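Local structure of uncharacterized protein (Bordetella bronchiseptica, 4XG0) at residues 198-203 against 228-233; 222-227 against 247-252; 331-336 against 359-364. The protein probably acts as a kinase in the catabolism of acid sugars, pairing a sugar-binding N-terminal domain with a nucleotide-binding C-terminal domain. All coordinates share one frame; numbering follows the deposited sequence.

How the contacts relate
Contacts 1 and 2 belong to one layer of the sugar-binding domain and share helix 217-230, whose successive turns meet helix 196-205 in the first and helix 240-252 in the second. Their centres are 10 Å apart, and they touch through Ala200, Ala226, Gly228 and Val249. Contact 2 is buried near the middle of the chain; contact 1 is partly buried and runs out toward the surface at Val229. Both are greasy, although contact 2 adds a water bridge. Contact 3, centred about 36 Å from contact 2 and 43 Å from contact 1, is partly buried in the nucleotide-binding domain, where two carboxylates meet at helix starts instead of methyl groups.

Contact 1 of 3, residues 198-203 against 228-233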
# COMPACT_ATOMS: atom_id res chain seq x y z
N GLU A 198 -11.38 12.66 2.98
CA GLU A 198 -11.54 14.09 3.10
C GLU A 198 -10.45 14.77 2.27
O GLU A 198 -10.72 15.69 1.51
CB GLU A 198 -11.49 14.52 4.57
CG GLU A 198 -12.80 14.24 5.33
CD GLU A 198 -12.64 14.30 6.85
OE1 GLU A 198 -11.54 14.02 7.36
OE2 GLU A 198 -13.63 14.62 7.54
N LEU A 199 -9.22 14.29 2.41
CA LEU A 199 -8.09 14.83 1.66
C LEU A 199 -8.30 14.67 0.15
O LEU A 199 -7.96 15.55 -0.63
CB LEU A 199 -6.80 14.17 2.08
CG LEU A 199 -5.55 14.61 1.31
CD1 LEU A 199 -5.41 16.13 1.36
CD2 LEU A 199 -4.32 13.96 1.87
N ALA A 200 -8.87 13.53 -0.25
CA ALA A 200 -9.10 13.25 -1.66
C ALA A 200 -10.06 14.27 -2.28
O ALA A 200 -9.84 14.74 -3.41
CB ALA A 200 -9.62 11.81 -1.84
N ARG A 201 -11.12 14.61 -1.56
CA ARG A 201 -12.06 15.62 -2.02
C ARG A 201 -11.34 16.92 -2.33
O ARG A 201 -11.56 17.52 -3.38
CB ARG A 201 -13.15 15.86 -0.97
CG ARG A 201 -14.42 15.04 -1.18
CD ARG A 201 -15.28 14.97 0.10
NE ARG A 201 -15.93 13.66 0.23
CZ ARG A 201 -15.94 12.91 1.34
NH1 ARG A 201 -16.56 11.74 1.33
NH2 ARG A 201 -15.34 13.33 2.45
N ARG A 202 -10.48 17.36 -1.42
CA ARG A 202 -9.79 18.64 -1.60
C ARG A 202 -8.78 18.62 -2.77
O ARG A 202 -8.55 19.65 -3.41
CB ARG A 202 -9.11 19.07 -0.30
CG ARG A 202 -10.08 19.23 0.86
CD ARG A 202 -9.51 20.10 1.96
NE ARG A 202 -8.40 19.48 2.68
CZ ARG A 202 -7.21 20.04 2.88
NH1 ARG A 202 -6.28 19.39 3.56
NH2 ARG A 202 -6.92 21.24 2.39
N ILE A 203 -8.17 17.47 -3.04
CA ILE A 203 -7.24 17.39 -4.16
C ILE A 203 -8.02 17.51 -5.48
O ILE A 203 -7.57 18.14 -6.44
CB ILE A 203 -6.43 16.09 -4.13
CG1 ILE A 203 -5.41 16.13 -3.00
CG2 ILE A 203 -5.74 15.86 -5.47
CD1 ILE A 203 -4.80 14.73 -2.68
N GLY A 228 -5.20 6.91 -3.94
CA GLY A 228 -5.89 5.67 -4.25
C GLY A 228 -7.38 5.89 -4.45
O GLY A 228 -7.95 5.39 -5.42
N VAL A 229 -8.00 6.62 -3.53
CA VAL A 229 -9.42 6.94 -3.61
C VAL A 229 -9.75 7.62 -4.93
O VAL A 229 -10.81 7.37 -5.50
CB VAL A 229 -9.84 7.84 -2.44
CG1 VAL A 229 -11.23 8.42 -2.66
CG2 VAL A 229 -9.77 7.06 -1.13
N LEU A 230 -8.87 8.51 -5.40
CA LEU A 230 -9.12 9.23 -6.65
C LEU A 230 -8.96 8.36 -7.89
O LEU A 230 -9.42 8.73 -8.97
CB LEU A 230 -8.23 10.46 -6.79
CG LEU A 230 -8.49 11.65 -5.84
CD1 LEU A 230 -7.33 12.63 -5.91
CD2 LEU A 230 -9.80 12.35 -6.15
N GLY A 231 -8.34 7.20 -7.76
CA GLY A 231 -8.33 6.23 -8.86
C GLY A 231 -7.48 6.62 -10.07
O GLY A 231 -6.46 7.27 -9.95
N GLN A 232 -7.95 6.23 -11.25
CA GLN A 232 -7.14 6.31 -12.46
C GLN A 232 -6.68 7.73 -12.81
O GLN A 232 -5.57 7.93 -13.29
CB GLN A 232 -7.91 5.71 -13.65
CG GLN A 232 -7.19 5.90 -14.96
CD GLN A 232 -7.75 5.07 -16.09
OE1 GLN A 232 -8.68 4.28 -15.90
NE2 GLN A 232 -7.17 5.23 -17.27
N ARG A 233 -7.54 8.72 -12.55
CA ARG A 233 -7.25 10.10 -12.94
C ARG A 233 -6.09 10.71 -12.16
O ARG A 233 -5.50 11.70 -12.61
CB ARG A 233 -8.51 10.97 -12.80
CG ARG A 233 -8.89 11.28 -11.36
CD ARG A 233 -10.21 12.08 -11.24
NE ARG A 233 -10.17 13.37 -11.93
CZ ARG A 233 -10.75 14.49 -11.48
NH1 ARG A 233 -11.42 14.50 -10.34
NH2 ARG A 233 -10.66 15.61 -12.19
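Leu230 is the bump that fits into the hollow between Ala200 and Ile203, one helical turn apart on helix 196-205. Its two methyl groups divide the work. CD1 comes up against the CG2 branch of Ile203, with Leu230 CD1 and Ile203 CG2 3.6 Å apart, while CD2 lies over the backbone of the preceding turn, 3.6 Å from Ala200 O. The fork between them, at Leu230 CG, faces the small CB of Ala200 at 4.2 Å.

Ile203 presents CG2 rather than its longer branch because CG1 is turned back beside the backbone N (chi1 -72°); the two side chains therefore meet at a slant, neither end-on nor stacked alongside. At the outer margin Val229 adds a second, shallower bump: its CG1 rests against Ala200 CB at 3.8 Å. The alanine methyl is thus flanked by two neighbouring residues of helix 217-230, and its small size lets Ala200 and Leu230 come to 6.4 Å between CA atoms.

Just past Leu230 the chain leaves helical geometry at Gly231, which has a positive phi of 70°. Deeper in, Ile203 also packs on Ile135 and Val137 of the parallel sheet, joining the helix pair to the strands beneath. With only methyl and methine carbons meeting between the side chains, the join depends on shape and burial of apolar surface, and carries little directional preference.

Contact 2 of 3, residues 222-227 against 247-252; sequences RLARAI and ARVWAG. With SO4 (sulfate ion), chain D.
Val249 pushes both of its methyl groups onto the backbone of helix 217-230 at Ala224 and Arg225. CG1 stands anti to the backbone N (chi1 167°) and reaches the carbonyl of the opposite turn, with Val249 CG1 3.7 Å from Ala224 O. CG2 lies in the angle between two side chains: it is 3.9 Å from Ala224 CB and 3.8 Å from Arg225 CG. The arginine leads away from the interface at its CB, yet its methylene chain passes the valine at about a right angle.

A second, looser touch comes further along, where Ile227 CG2 approaches Trp250 CZ2 at 4.5 Å, obliquely to the indole. A water in the indole plane accepts from Trp250 NE1 at 3.0 Å and donates to Ile227 O at 2.8 Å. The bridge ties the two helices and satisfies a buried N-H. Turned elsewhere, Arg248 holds a sulfate, probably from the crystallisation liquor, by two fairly straight bonds to different oxygens: NH1 to O1 (N-H...O 165°), which lies in the guanidinium plane, and Arg248 NH2 to sulfate O3 at 2.7 Å.

The axes of 222-227 and 247-252 run broadly the same way, crossing at -38° with a closest approach of 9.0 Å. Helix 217-230 is the crossover between parallel strands 209-212 and 234-238; Leu223 and Ile227 pack down on strand 135-139, and helix 196-205 covers its flank away from helix 240-252.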
# COMPACT_ATOMS: atom_id res chain seq x y z
N ARG A 222 -0.99 8.97 4.03
CA ARG A 222 -2.31 9.59 3.93
C ARG A 222 -2.53 10.08 2.51
O ARG A 222 -3.61 9.95 1.96
CB ARG A 222 -2.47 10.77 4.91
CG ARG A 222 -3.82 11.43 4.89
CD ARG A 222 -3.96 12.51 5.98
NE ARG A 222 -3.37 12.07 7.25
CZ ARG A 222 -2.31 12.62 7.85
NH1 ARG A 222 -1.69 13.70 7.35
NH2 ARG A 222 -1.87 12.10 8.99
N LEU A 223 -1.50 10.72 1.94
CA LEU A 223 -1.61 11.25 0.59
C LEU A 223 -1.77 10.10 -0.41
O LEU A 223 -2.59 10.18 -1.31
CB LEU A 223 -0.39 12.12 0.21
CG LEU A 223 -0.27 12.58 -1.24
CD1 LEU A 223 -1.48 13.36 -1.66
CD2 LEU A 223 0.95 13.43 -1.47
N ALA A 224 -0.99 9.04 -0.23
CA ALA A 224 -1.08 7.88 -1.11
C ALA A 224 -2.49 7.27 -1.06
O ALA A 224 -3.07 6.92 -2.08
CB ALA A 224 -0.05 6.83 -0.72
N ARG A 225 -3.07 7.16 0.14
CA ARG A 225 -4.43 6.67 0.28
C ARG A 225 -5.46 7.56 -0.44
O ARG A 225 -6.37 7.06 -1.11
CB ARG A 225 -4.79 6.50 1.75
CG ARG A 225 -3.98 5.39 2.40
CD ARG A 225 -4.29 5.20 3.87
NE ARG A 225 -3.70 3.94 4.33
CZ ARG A 225 -3.56 3.56 5.60
NH1 ARG A 225 -3.94 4.35 6.60
NH2 ARG A 225 -3.02 2.37 5.87
N ALA A 226 -5.32 8.88 -0.28
CA ALA A 226 -6.17 9.82 -0.98
C ALA A 226 -6.04 9.64 -2.48
O ALA A 226 -7.03 9.66 -3.19
CB ALA A 226 -5.83 11.26 -0.60
N ILE A 227 -4.82 9.52 -2.95
CA ILE A 227 -4.56 9.25 -4.35
C ILE A 227 -5.27 7.95 -4.77
O ILE A 227 -5.88 7.89 -5.81
CB ILE A 227 -3.05 9.18 -4.64
CG1 ILE A 227 -2.48 10.62 -4.65
CG2 ILE A 227 -2.77 8.50 -5.97
CD1 ILE A 227 -1.03 10.67 -4.54
N ALA A 247 2.64 1.65 -4.06
CA ALA A 247 2.63 0.17 -4.27
C ALA A 247 1.62 -0.52 -3.36
O ALA A 247 0.84 -1.40 -3.78
CB ALA A 247 4.00 -0.41 -4.06
N ARG A 248 1.64 -0.16 -2.07
CA ARG A 248 0.71 -0.71 -1.12
C ARG A 248 -0.76 -0.28 -1.31
O ARG A 248 -1.68 -1.10 -1.21
CB ARG A 248 1.18 -0.39 0.31
CG ARG A 248 2.48 -1.07 0.71
CD ARG A 248 2.77 -0.94 2.18
NE ARG A 248 3.28 0.39 2.47
CZ ARG A 248 4.58 0.70 2.54
NH1 ARG A 248 4.93 1.94 2.81
NH2 ARG A 248 5.51 -0.22 2.30
N VAL A 249 -1.00 0.99 -1.62
CA VAL A 249 -2.36 1.42 -1.73
C VAL A 249 -3.02 0.81 -2.96
O VAL A 249 -4.14 0.34 -2.91
CB VAL A 249 -2.45 2.95 -1.79
CG1 VAL A 249 -3.83 3.35 -2.23
CG2 VAL A 249 -2.15 3.50 -0.41
N TRP A 250 -2.27 0.77 -4.05
CA TRP A 250 -2.79 0.20 -5.28
C TRP A 250 -2.96 -1.33 -5.16
O TRP A 250 -3.88 -1.91 -5.76
CB TRP A 250 -1.89 0.58 -6.45
CG TRP A 250 -2.12 2.01 -6.93
CD1 TRP A 250 -3.26 2.75 -6.79
CD2 TRP A 250 -1.18 2.86 -7.60
NE1 TRP A 250 -3.09 4.01 -7.34
CE2 TRP A 250 -1.82 4.10 -7.84
CE3 TRP A 250 0.14 2.70 -8.04
CZ2 TRP A 250 -1.20 5.16 -8.49
CZ3 TRP A 250 0.76 3.73 -8.67
CH2 TRP A 250 0.09 4.96 -8.90
N ALA A 251 -2.11 -1.99 -4.38
CA ALA A 251 -2.32 -3.40 -4.06
C ALA A 251 -3.59 -3.60 -3.20
O ALA A 251 -4.37 -4.52 -3.41
CB ALA A 251 -1.09 -3.94 -3.32
N GLY A 252 -3.81 -2.72 -2.23
CA GLY A 252 -4.96 -2.83 -1.37
C GLY A 252 -6.27 -2.74 -2.14
O GLY A 252 -7.28 -3.29 -1.74
S SO4 D . 8.76 1.40 3.44
O1 SO4 D . 7.81 2.54 3.48
O2 SO4 D . 9.89 1.60 2.51
O3 SO4 D . 8.07 0.18 2.98
O4 SO4 D . 9.35 1.17 4.76
O HOH W 1 -5.06 6.16 -7.91

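Contact 3 of 3, residues 331-336 against 359-364; sequences DADSVA and GGDGAS
Two acid groups, those of Asp333 and Asp361, stand strikingly close: Asp333 OD1 is 2.5 Å from Asp361 OD1 and 2.7 Å from Asp361 OD2, so one oxygen faces both oxygens of the other carboxylate. The two side chains run antiparallel past one another, and their carboxylates lie almost in one plane, tilted by only 6°. Two ionised groups would hardly settle at this distance; a proton held by one of them is probable, though so short a separation makes the detail doubtful.

Both side chains extend away from their own backbone N (chi1 -167° in Asp333, -153° in Asp361), which carries the acids across the gap. The Ala336 methyl packs against the same carboxylate, CB lying 3.6 Å from Asp361 OD1. Gly362, without a side chain, sits nearest Ala336 along the backbones, with 5.4 Å between CA atoms.

The approach to Asp333 is well organised. Asp331 OD2 accepts from Asp333 N at 2.9 Å, closing an Asx turn, and Ser334 OG donates to Asp331 O at 2.6 Å while also bonding to Leu327 N. Asp333 occupies the N-cap position, though its side chain makes no capping bond, and Asp361 lies in the first turn of the next helix. Helices that follow parallel strands 317-321 and 354-358, with strand 259-263 between the two in the sheet, are characteristic of Rossmann-like alpha/beta folds, and Gly360 and Gly362 are consistent with a glycine-rich strand-turn-helix motif in this nucleotide-binding domain.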
# COMPACT_ATOMS: atom_id res chain seq x y z
N ASP A 331 -12.75 -31.06 25.74
CA ASP A 331 -11.32 -30.79 25.65
C ASP A 331 -10.76 -29.55 26.35
O ASP A 331 -11.38 -28.49 26.34
CB ASP A 331 -11.01 -30.52 24.16
CG ASP A 331 -9.83 -31.30 23.66
OD1 ASP A 331 -9.98 -32.52 23.44
OD2 ASP A 331 -8.77 -30.68 23.46
N ALA A 332 -9.53 -29.67 26.84
CA ALA A 332 -8.75 -28.50 27.24
C ALA A 332 -8.46 -27.57 26.05
O ALA A 332 -8.27 -26.38 26.23
CB ALA A 332 -7.43 -28.92 27.92
N ASP A 333 -8.44 -28.11 24.83
CA ASP A 333 -8.15 -27.29 23.65
C ASP A 333 -9.43 -26.97 22.85
O ASP A 333 -9.35 -26.53 21.70
CB ASP A 333 -7.14 -27.98 22.72
CG ASP A 333 -6.57 -27.04 21.65
OD1 ASP A 333 -6.11 -25.94 22.03
OD2 ASP A 333 -6.59 -27.39 20.43
N SER A 334 -10.59 -27.16 23.47
CA SER A 334 -11.87 -27.09 22.79
C SER A 334 -12.19 -25.69 22.29
O SER A 334 -12.79 -25.54 21.22
CB SER A 334 -13.00 -27.60 23.71
OG SER A 334 -13.01 -26.95 24.96
N VAL A 335 -11.75 -24.66 23.02
CA VAL A 335 -12.05 -23.29 22.62
C VAL A 335 -11.34 -22.92 21.33
O VAL A 335 -11.96 -22.41 20.40
CB VAL A 335 -11.70 -22.25 23.74
CG1 VAL A 335 -11.60 -20.84 23.15
CG2 VAL A 335 -12.75 -22.28 24.84
N ALA A 336 -10.04 -23.21 21.25
CA ALA A 336 -9.26 -22.89 20.05
C ALA A 336 -9.72 -23.78 18.88
O ALA A 336 -9.85 -23.32 17.74
CB ALA A 336 -7.82 -23.10 20.34
N GLY A 359 -2.62 -17.11 19.30
CA GLY A 359 -1.26 -17.55 19.05
C GLY A 359 -1.21 -18.91 18.36
O GLY A 359 -2.05 -19.20 17.48
N GLY A 360 -0.25 -19.74 18.77
CA GLY A 360 0.07 -20.98 18.09
C GLY A 360 -1.06 -21.99 18.11
O GLY A 360 -1.30 -22.74 17.16
N ASP A 361 -1.74 -22.04 19.24
CA ASP A 361 -2.91 -22.87 19.38
C ASP A 361 -3.96 -22.50 18.33
O ASP A 361 -4.53 -23.35 17.63
CB ASP A 361 -3.49 -22.60 20.76
CG ASP A 361 -4.25 -23.76 21.30
OD1 ASP A 361 -4.57 -24.64 20.49
OD2 ASP A 361 -4.53 -23.78 22.52
N GLY A 362 -4.23 -21.21 18.25
CA GLY A 362 -5.16 -20.70 17.28
C GLY A 362 -4.72 -20.96 15.84
O GLY A 362 -5.53 -21.37 15.05
N ALA A 363 -3.46 -20.71 15.52
CA ALA A 363 -2.97 -20.93 14.16
C ALA A 363 -3.11 -22.41 13.78
O ALA A 363 -3.52 -22.72 12.67
CB ALA A 363 -1.54 -20.49 14.03
N SER A 364 -2.78 -23.30 14.68
CA SER A 364 -2.86 -24.74 14.40
C SER A 364 -4.30 -25.16 14.14
O SER A 364 -4.57 -25.92 13.21
CB SER A 364 -2.28 -25.53 15.56
OG SER A 364 -0.88 -25.30 15.64